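Local coordinates for immunity 23 family protein (Burkholderia dolosa AU0158, PDB 5FFP) that probably acts as the immunity protein of a contact-dependent growth inhibition system, protecting the producing Burkholderia cell by neutralising its cognate CdiA toxin, at residues S104-E116 against S120-R132. Residues are numbered along the deposited sequence; the frame is centred on the assembly and turned at random.
Sequences SLSDEGYYIFLVE and SAKLIYGFKENSR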
ATOM      1  N   SER A 104       0.601  18.387   2.281  1.00 51.74           N
ATOM      2  CA  SER A 104       0.580  19.093   3.556  1.00 52.83           C
ATOM      3  C   SER A 104      -0.675  18.677   4.317  1.00 51.13           C
ATOM      4  O   SER A 104      -0.616  18.486   5.523  1.00 52.36           O
ATOM      5  CB  SER A 104       0.689  20.614   3.367  1.00 53.63           C
ATOM      6  OG  SER A 104      -0.185  21.087   2.358  1.00 51.72           O
ATOM      7  N   LEU A 105      -1.795  18.508   3.601  1.00 48.70           N
ATOM      8  CA  LEU A 105      -3.062  18.154   4.248  1.00 47.81           C
ATOM      9  C   LEU A 105      -3.076  16.705   4.737  1.00 48.32           C
ATOM     10  O   LEU A 105      -3.373  16.461   5.892  1.00 49.34           O
ATOM     11  CB  LEU A 105      -4.260  18.427   3.338  1.00 45.75           C
ATOM     12  CG  LEU A 105      -4.486  19.892   2.956  1.00 45.57           C
ATOM     13  CD1 LEU A 105      -5.539  19.965   1.849  1.00 44.14           C
ATOM     14  CD2 LEU A 105      -4.913  20.719   4.161  1.00 46.27           C
ATOM     15  N   SER A 106      -2.725  15.756   3.874  1.00 48.06           N
ATOM     16  CA  SER A 106      -2.482  14.357   4.304  1.00 49.10           C
ATOM     17  C   SER A 106      -1.573  14.218   5.502  1.00 52.03           C
ATOM     18  O   SER A 106      -1.799  13.381   6.377  1.00 53.04           O
ATOM     19  CB  SER A 106      -1.744  13.593   3.199  1.00 48.68           C
ATOM     20  OG  SER A 106      -2.503  13.485   2.020  1.00 47.24           O
ATOM     21  N   ASP A 107      -0.500  15.000   5.501  1.00 54.08           N
ATOM     22  CA  ASP A 107       0.518  14.848   6.507  1.00 57.71           C
ATOM     23  C   ASP A 107       0.026  15.317   7.867  1.00 59.93           C
ATOM     24  O   ASP A 107       0.508  14.861   8.899  1.00 62.79           O
ATOM     25  CB  ASP A 107       1.823  15.540   6.065  1.00 59.65           C
ATOM     26  CG  ASP A 107       2.669  14.646   5.088  1.00 59.59           C
ATOM     27  OD1 ASP A 107       2.140  13.627   4.593  1.00 57.47           O
ATOM     28  OD2 ASP A 107       3.855  14.974   4.823  1.00 61.75           O
ATOM     29  N   GLU A 108      -0.940  16.223   7.870  1.00 40.92           N
ATOM     30  CA  GLU A 108      -1.627  16.590   9.102  1.00 42.51           C
ATOM     31  C   GLU A 108      -2.697  15.568   9.487  1.00 41.68           C
ATOM     32  O   GLU A 108      -3.055  15.454  10.652  1.00 43.93           O
ATOM     33  CB  GLU A 108      -2.298  17.945   8.956  1.00 42.61           C
ATOM     34  CG  GLU A 108      -1.355  19.102   9.133  1.00 45.68           C
ATOM     35  CD  GLU A 108      -2.125  20.374   9.353  1.00 47.03           C
ATOM     36  OE1 GLU A 108      -3.278  20.434   8.858  1.00 45.35           O
ATOM     37  OE2 GLU A 108      -1.582  21.298  10.009  1.00 50.60           O
ATOM     38  N   GLY A 109      -3.246  14.867   8.507  1.00 39.35           N
ATOM     39  CA  GLY A 109      -4.269  13.872   8.781  1.00 39.20           C
ATOM     40  C   GLY A 109      -5.610  14.132   8.155  1.00 37.20           C
ATOM     41  O   GLY A 109      -6.614  13.567   8.593  1.00 38.11           O
ATOM     42  N   TYR A 110      -5.648  14.989   7.143  1.00 35.74           N
ATOM     43  CA  TYR A 110      -6.880  15.219   6.410  1.00 34.22           C
ATOM     44  C   TYR A 110      -6.810  14.350   5.196  1.00 33.36           C
ATOM     45  O   TYR A 110      -5.930  14.498   4.359  1.00 32.99           O
ATOM     46  CB  TYR A 110      -7.042  16.678   6.036  1.00 34.03           C
ATOM     47  CG  TYR A 110      -7.244  17.618   7.225  1.00 36.08           C
ATOM     48  CD1 TYR A 110      -8.490  17.750   7.830  1.00 36.81           C
ATOM     49  CD2 TYR A 110      -6.200  18.423   7.704  1.00 37.79           C
ATOM     50  CE1 TYR A 110      -8.686  18.627   8.891  1.00 39.32           C
ATOM     51  CE2 TYR A 110      -6.385  19.311   8.769  1.00 40.08           C
ATOM     52  CZ  TYR A 110      -7.621  19.408   9.361  1.00 41.12           C
ATOM     53  OH  TYR A 110      -7.820  20.271  10.423  1.00 44.14           O
ATOM     54  N   TYR A 111      -7.740  13.412   5.117  1.00 34.48           N
ATOM     55  CA  TYR A 111      -7.812  12.499   3.993  1.00 34.36           C
ATOM     56  C   TYR A 111      -9.033  12.870   3.194  1.00 34.81           C
ATOM     57  O   TYR A 111     -10.144  12.895   3.720  1.00 36.51           O
ATOM     58  CB  TYR A 111      -7.842  11.060   4.497  1.00 35.70           C
ATOM     59  CG  TYR A 111      -6.476  10.664   5.056  1.00 36.89           C
ATOM     60  CD1 TYR A 111      -5.424  10.362   4.198  1.00 36.65           C
ATOM     61  CD2 TYR A 111      -6.227  10.664   6.423  1.00 38.61           C
ATOM     62  CE1 TYR A 111      -4.168  10.053   4.687  1.00 38.84           C
ATOM     63  CE2 TYR A 111      -4.967  10.342   6.921  1.00 40.55           C
ATOM     64  CZ  TYR A 111      -3.943  10.036   6.045  1.00 40.44           C
ATOM     65  OH  TYR A 111      -2.680   9.707   6.509  1.00 43.27           O
ATOM     66  N   ILE A 112      -8.817  13.199   1.928  1.00 34.86           N
ATOM     67  CA  ILE A 112      -9.852  13.800   1.120  1.00 34.90           C
ATOM     68  C   ILE A 112      -9.913  13.062  -0.184  1.00 36.18           C
ATOM     69  O   ILE A 112      -8.913  12.996  -0.903  1.00 37.39           O
ATOM     70  CB  ILE A 112      -9.537  15.282   0.874  1.00 34.70           C
ATOM     71  CG1 ILE A 112      -9.540  16.040   2.210  1.00 34.74           C
ATOM     72  CG2 ILE A 112     -10.560  15.891  -0.078  1.00 35.55           C
ATOM     73  CD1 ILE A 112      -8.741  17.312   2.153  1.00 35.54           C
ATOM     74  N   PHE A 113     -11.084  12.507  -0.490  1.00 37.11           N
ATOM     75  CA  PHE A 113     -11.201  11.584  -1.594  1.00 38.40           C
ATOM     76  C   PHE A 113     -12.158  12.123  -2.640  1.00 39.15           C
ATOM     77  O   PHE A 113     -13.111  12.817  -2.305  1.00 40.35           O
ATOM     78  CB  PHE A 113     -11.688  10.221  -1.095  1.00 39.40           C
ATOM     79  CG  PHE A 113     -10.787   9.572  -0.061  1.00 39.53           C
ATOM     80  CD1 PHE A 113      -9.673   8.824  -0.444  1.00 40.85           C
ATOM     81  CD2 PHE A 113     -11.090   9.662   1.289  1.00 40.27           C
ATOM     82  CE1 PHE A 113      -8.857   8.213   0.497  1.00 41.46           C
ATOM     83  CE2 PHE A 113     -10.291   9.051   2.242  1.00 41.80           C
ATOM     84  CZ  PHE A 113      -9.171   8.320   1.846  1.00 42.46           C
ATOM     85  N   LEU A 114     -11.895  11.801  -3.904  1.00 39.52           N
ATOM     86  CA  LEU A 114     -12.785  12.119  -4.995  1.00 40.46           C
ATOM     87  C   LEU A 114     -13.488  10.840  -5.486  1.00 43.18           C
ATOM     88  O   LEU A 114     -12.822   9.851  -5.825  1.00 43.03           O
ATOM     89  CB  LEU A 114     -11.990  12.724  -6.136  1.00 41.07           C
ATOM     90  CG  LEU A 114     -12.781  13.434  -7.242  1.00 43.27           C
ATOM     91  CD1 LEU A 114     -13.573  14.602  -6.691  1.00 43.72           C
ATOM     92  CD2 LEU A 114     -11.846  13.916  -8.340  1.00 44.97           C
ATOM     93  N   VAL A 115     -14.821  10.864  -5.532  1.00 44.41           N
ATOM     94  CA  VAL A 115     -15.613   9.794  -6.157  1.00 46.50           C
ATOM     95  C   VAL A 115     -16.537  10.416  -7.206  1.00 48.86           C
ATOM     96  O   VAL A 115     -17.282  11.357  -6.913  1.00 48.00           O
ATOM     97  CB  VAL A 115     -16.495   9.067  -5.115  1.00 47.37           C
ATOM     98  CG1 VAL A 115     -17.419   8.060  -5.787  1.00 51.52           C
ATOM     99  CG2 VAL A 115     -15.651   8.383  -4.049  1.00 46.16           C
ATOM    100  N   GLU A 116     -16.508   9.883  -8.425  1.00 51.21           N
ATOM    101  CA  GLU A 116     -17.330  10.403  -9.502  1.00 53.45           C
ATOM    102  C   GLU A 116     -18.510   9.455  -9.752  1.00 57.80           C
ATOM    103  O   GLU A 116     -18.417   8.263  -9.466  1.00 59.17           O
ATOM    104  CB  GLU A 116     -16.504  10.561 -10.784  1.00 54.12           C
ATOM    105  CG  GLU A 116     -15.372  11.574 -10.687  1.00 51.98           C
ATOM    106  CD  GLU A 116     -14.547  11.628 -11.979  1.00 54.33           C
ATOM    107  OE1 GLU A 116     -14.744  10.743 -12.839  1.00 56.74           O
ATOM    108  OE2 GLU A 116     -13.730  12.548 -12.164  1.00 52.71           O
ATOM    109  N   SER A 120     -21.663  13.796 -11.938  1.00 65.31           N
ATOM    110  CA  SER A 120     -21.451  14.493 -10.666  1.00 61.34           C
ATOM    111  C   SER A 120     -20.174  13.974 -10.040  1.00 56.81           C
ATOM    112  O   SER A 120     -19.483  13.124 -10.606  1.00 55.85           O
ATOM    113  CB  SER A 120     -22.618  14.274  -9.681  1.00 61.54           C
ATOM    114  OG  SER A 120     -23.875  14.577 -10.248  1.00 65.87           O
ATOM    115  N   ALA A 121     -19.868  14.486  -8.857  1.00 54.24           N
ATOM    116  CA  ALA A 121     -18.729  13.993  -8.080  1.00 50.82           C
ATOM    117  C   ALA A 121     -18.871  14.372  -6.626  1.00 48.89           C
ATOM    118  O   ALA A 121     -19.585  15.305  -6.289  1.00 50.73           O
ATOM    119  CB  ALA A 121     -17.417  14.506  -8.646  1.00 49.06           C
ATOM    120  N   LYS A 122     -18.187  13.635  -5.772  1.00 46.67           N
ATOM    121  CA  LYS A 122     -18.184  13.897  -4.344  1.00 46.50           C
ATOM    122  C   LYS A 122     -16.758  13.993  -3.815  1.00 43.84           C
ATOM    123  O   LYS A 122     -15.937  13.123  -4.080  1.00 44.70           O
ATOM    124  CB  LYS A 122     -18.881  12.768  -3.604  1.00 47.25           C
ATOM    125  CG  LYS A 122     -20.374  12.891  -3.598  1.00 50.59           C
ATOM    126  CD  LYS A 122     -20.996  11.740  -2.854  1.00 52.82           C
ATOM    127  CE  LYS A 122     -22.497  11.926  -2.828  1.00 58.23           C
ATOM    128  NZ  LYS A 122     -23.216  10.798  -2.175  1.00 61.80           N
ATOM    129  N   LEU A 123     -16.472  15.055  -3.080  1.00 42.97           N
ATOM    130  CA  LEU A 123     -15.335  15.062  -2.187  1.00 40.85           C
ATOM    131  C   LEU A 123     -15.809  14.484  -0.885  1.00 41.39           C
ATOM    132  O   LEU A 123     -16.816  14.923  -0.335  1.00 42.36           O
ATOM    133  CB  LEU A 123     -14.822  16.460  -1.934  1.00 39.95           C
ATOM    134  CG  LEU A 123     -13.987  17.089  -3.033  1.00 39.79           C
ATOM    135  CD1 LEU A 123     -13.631  18.498  -2.609  1.00 40.34           C
ATOM    136  CD2 LEU A 123     -12.736  16.261  -3.276  1.00 38.61           C
ATOM    137  N   ILE A 124     -15.081  13.491  -0.398  1.00 40.55           N
ATOM    138  CA  ILE A 124     -15.409  12.838   0.854  1.00 41.83           C
ATOM    139  C   ILE A 124     -14.173  12.993   1.726  1.00 39.58           C
ATOM    140  O   ILE A 124     -13.100  12.537   1.364  1.00 39.49           O
ATOM    141  CB  ILE A 124     -15.740  11.342   0.616  1.00 44.66           C
ATOM    142  CG1 ILE A 124     -16.844  11.230  -0.447  1.00 47.10           C
ATOM    143  CG2 ILE A 124     -16.112  10.635   1.929  1.00 46.14           C
ATOM    144  CD1 ILE A 124     -17.460   9.851  -0.613  1.00 49.95           C
ATOM    145  N   TYR A 125     -14.341  13.622   2.874  1.00 39.31           N
ATOM    146  CA  TYR A 125     -13.233  14.046   3.702  1.00 37.67           C
ATOM    147  C   TYR A 125     -13.515  13.721   5.152  1.00 39.85           C
ATOM    148  O   TYR A 125     -14.673  13.597   5.583  1.00 41.73           O
ATOM    149  CB  TYR A 125     -13.050  15.551   3.571  1.00 37.73           C
ATOM    150  CG  TYR A 125     -14.282  16.345   3.999  1.00 39.51           C
ATOM    151  CD1 TYR A 125     -14.468  16.705   5.336  1.00 40.96           C
ATOM    152  CD2 TYR A 125     -15.256  16.732   3.071  1.00 39.27           C
ATOM    153  CE1 TYR A 125     -15.580  17.402   5.736  1.00 43.30           C
ATOM    154  CE2 TYR A 125     -16.377  17.447   3.475  1.00 41.72           C
ATOM    155  CZ  TYR A 125     -16.538  17.760   4.808  1.00 43.62           C
ATOM    156  OH  TYR A 125     -17.628  18.463   5.251  1.00 46.70           O
ATOM    157  N   GLY A 126     -12.440  13.582   5.904  1.00 40.13           N
ATOM    158  CA  GLY A 126     -12.499  13.446   7.355  1.00 42.51           C
ATOM    159  C   GLY A 126     -11.092  13.590   7.908  1.00 42.71           C
ATOM    160  O   GLY A 126     -10.142  13.788   7.159  1.00 40.42           O
ATOM    161  N   PHE A 127     -10.963  13.494   9.220  1.00 46.40           N
ATOM    162  CA  PHE A 127      -9.672  13.609   9.883  1.00 48.79           C
ATOM    163  C   PHE A 127      -9.296  12.247  10.472  1.00 50.55           C
ATOM    164  O   PHE A 127     -10.018  11.723  11.313  1.00 52.83           O
ATOM    165  CB  PHE A 127      -9.744  14.677  10.979  1.00 51.51           C
ATOM    166  CG  PHE A 127      -8.454  14.856  11.744  1.00 54.91           C
ATOM    167  CD1 PHE A 127      -7.344  15.418  11.133  1.00 54.06           C
ATOM    168  CD2 PHE A 127      -8.354  14.469  13.078  1.00 58.73           C
ATOM    169  CE1 PHE A 127      -6.162  15.587  11.838  1.00 56.32           C
ATOM    170  CE2 PHE A 127      -7.177  14.635  13.788  1.00 60.78           C
ATOM    171  CZ  PHE A 127      -6.079  15.197  13.170  1.00 59.82           C
ATOM    172  N   LYS A 128      -8.186  11.673  10.005  1.00 50.45           N
ATOM    173  CA  LYS A 128      -7.624  10.437  10.573  1.00 53.62           C
ATOM    174  C   LYS A 128      -8.638   9.295  10.530  1.00 55.57           C
ATOM    175  O   LYS A 128      -9.226   9.054   9.470  1.00 52.88           O
ATOM    176  CB  LYS A 128      -7.115  10.675  11.995  1.00 57.72           C
ATOM    177  CG  LYS A 128      -6.004  11.716  12.111  1.00 58.00           C
ATOM    178  CD  LYS A 128      -4.619  11.087  12.168  1.00 59.67           C
ATOM    179  CE  LYS A 128      -3.586  12.098  12.634  1.00 61.80           C
ATOM    180  NZ  LYS A 128      -2.314  11.434  13.040  1.00 65.19           N
ATOM    181  N   GLU A 129      -8.871   8.613  11.655  1.00 59.46           N
ATOM    182  CA  GLU A 129      -9.775   7.456  11.660  1.00 62.96           C
ATOM    183  C   GLU A 129     -11.175   7.817  12.190  1.00 65.57           C
ATOM    184  O   GLU A 129     -11.986   6.934  12.454  1.00 68.36           O
ATOM    185  CB  GLU A 129      -9.155   6.254  12.427  1.00 66.84           C
ATOM    186  CG  GLU A 129      -8.487   5.229  11.506  1.00 66.28           C
ATOM    187  CD  GLU A 129      -7.643   4.170  12.225  1.00 71.25           C
ATOM    188  OE1 GLU A 129      -8.030   3.643  13.307  1.00 76.05           O
ATOM    189  OE2 GLU A 129      -6.581   3.828  11.673  1.00 70.50           O
ATOM    190  N   ASN A 130     -11.454   9.114  12.311  1.00 65.18           N
ATOM    191  CA  ASN A 130     -12.755   9.596  12.759  1.00 68.06           C
ATOM    192  C   ASN A 130     -13.825   9.518  11.652  1.00 66.23           C
ATOM    193  O   ASN A 130     -14.231  10.525  11.085  1.00 64.02           O
ATOM    194  CB  ASN A 130     -12.604  11.018  13.287  1.00 68.26           C
ATOM    195  CG  ASN A 130     -13.849  11.506  14.015  1.00 73.01           C
ATOM    196  OD1 ASN A 130     -14.947  10.967  13.839  1.00 75.03           O
ATOM    197  ND2 ASN A 130     -13.680  12.533  14.849  1.00 75.47           N
ATOM    198  N   SER A 131     -14.294   8.308  11.365  1.00 68.55           N
ATOM    199  CA  SER A 131     -15.289   8.088  10.309  1.00 68.12           C
ATOM    200  C   SER A 131     -16.675   8.656  10.655  1.00 69.52           C
ATOM    201  O   SER A 131     -17.418   9.041   9.764  1.00 66.75           O
ATOM    202  CB  SER A 131     -15.390   6.593   9.986  1.00 71.52           C
ATOM    203  OG  SER A 131     -14.102   6.020   9.762  1.00 71.19           O
ATOM    204  N   ARG A 132     -17.004   8.719  11.946  1.00 74.60           N
ATOM    205  CA  ARG A 132     -18.238   9.364  12.421  1.00 78.44           C
ATOM    206  C   ARG A 132     -18.377  10.827  11.963  1.00 75.33           C
ATOM    207  O   ARG A 132     -19.409  11.211  11.405  1.00 75.50           O
ATOM    208  CB  ARG A 132     -18.288   9.307  13.959  1.00 84.48           C
ATOM    209  CG  ARG A 132     -18.869   7.998  14.524  1.00 90.87           C
ATOM    210  CD  ARG A 132     -20.400   8.011  14.578  1.00 95.43           C
ATOM    211  NE  ARG A 132     -21.044   6.816  15.145  1.00102.49           N
ATOM    212  CZ  ARG A 132     -21.013   5.577  14.636  1.00103.72           C
ATOM    213  NH1 ARG A 132     -20.315   5.301  13.538  1.00 99.04           N
ATOM    214  NH2 ARG A 132     -21.663   4.596  15.252  1.00110.32           N
TER
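Phe-127 turns the edge of its ring to the face of Tyr-110 in a tilted edge-to-face pair, centroids 5.4 Å apart and planes at 57°, with Phe-127 CD1 lying over the rim of the tyrosine ring. The Phe-127 ring, swung out by a chi1 of 179°, also reaches the end of helix 103-108, where its CE1 comes 3.3 Å from Glu-108 O; the aliphatic part of Lys-128 covers one of its faces. Gly-109, with positive phi, closes that helix in a Schellman motif and leads into the strand, and Lys-128 N donates to Gly-109 O at 2.8 Å. From there strands 110-116 and 120-127 run antiparallel as a hairpin, joined by paired backbone bonds at Tyr-111/Gly-126, Phe-113/Ile-124 and Val-115/Lys-122. On the Tyr-110 face, Ile-112 CG1 packs on its cross-strand partner Tyr-125 CB at 3.8 Å and CG2 reaches diagonally to Leu-123 CD2 at 3.9 Å. That same leucine methyl meets Leu-114 CD1. Tyr-125 has CG between its backbone N and carbonyl carbon (chi1 60°), which carries its ring away from the partner strand. The other face holds Tyr-111, Phe-113, Val-115 and Ile-124; Phe-113 presents its ring edge to Ile-124 O, and Val-115 CG2 meets Ile-124 CD1 at 4.2 Å. Lys-122 extends from this face to a salt bridge with Glu-136, and Tyr-111 OH hydrogen-bonds to Gly-90 O of the second subunit. Strand 135-140 completes the three-stranded sheet beside 120-127. Strand 26-33 packs on Ile-112 and Tyr-125, and strand 36-44 on Tyr-110 and Glu-108, whereas helix 72-83 covers Tyr-111 and Phe-113.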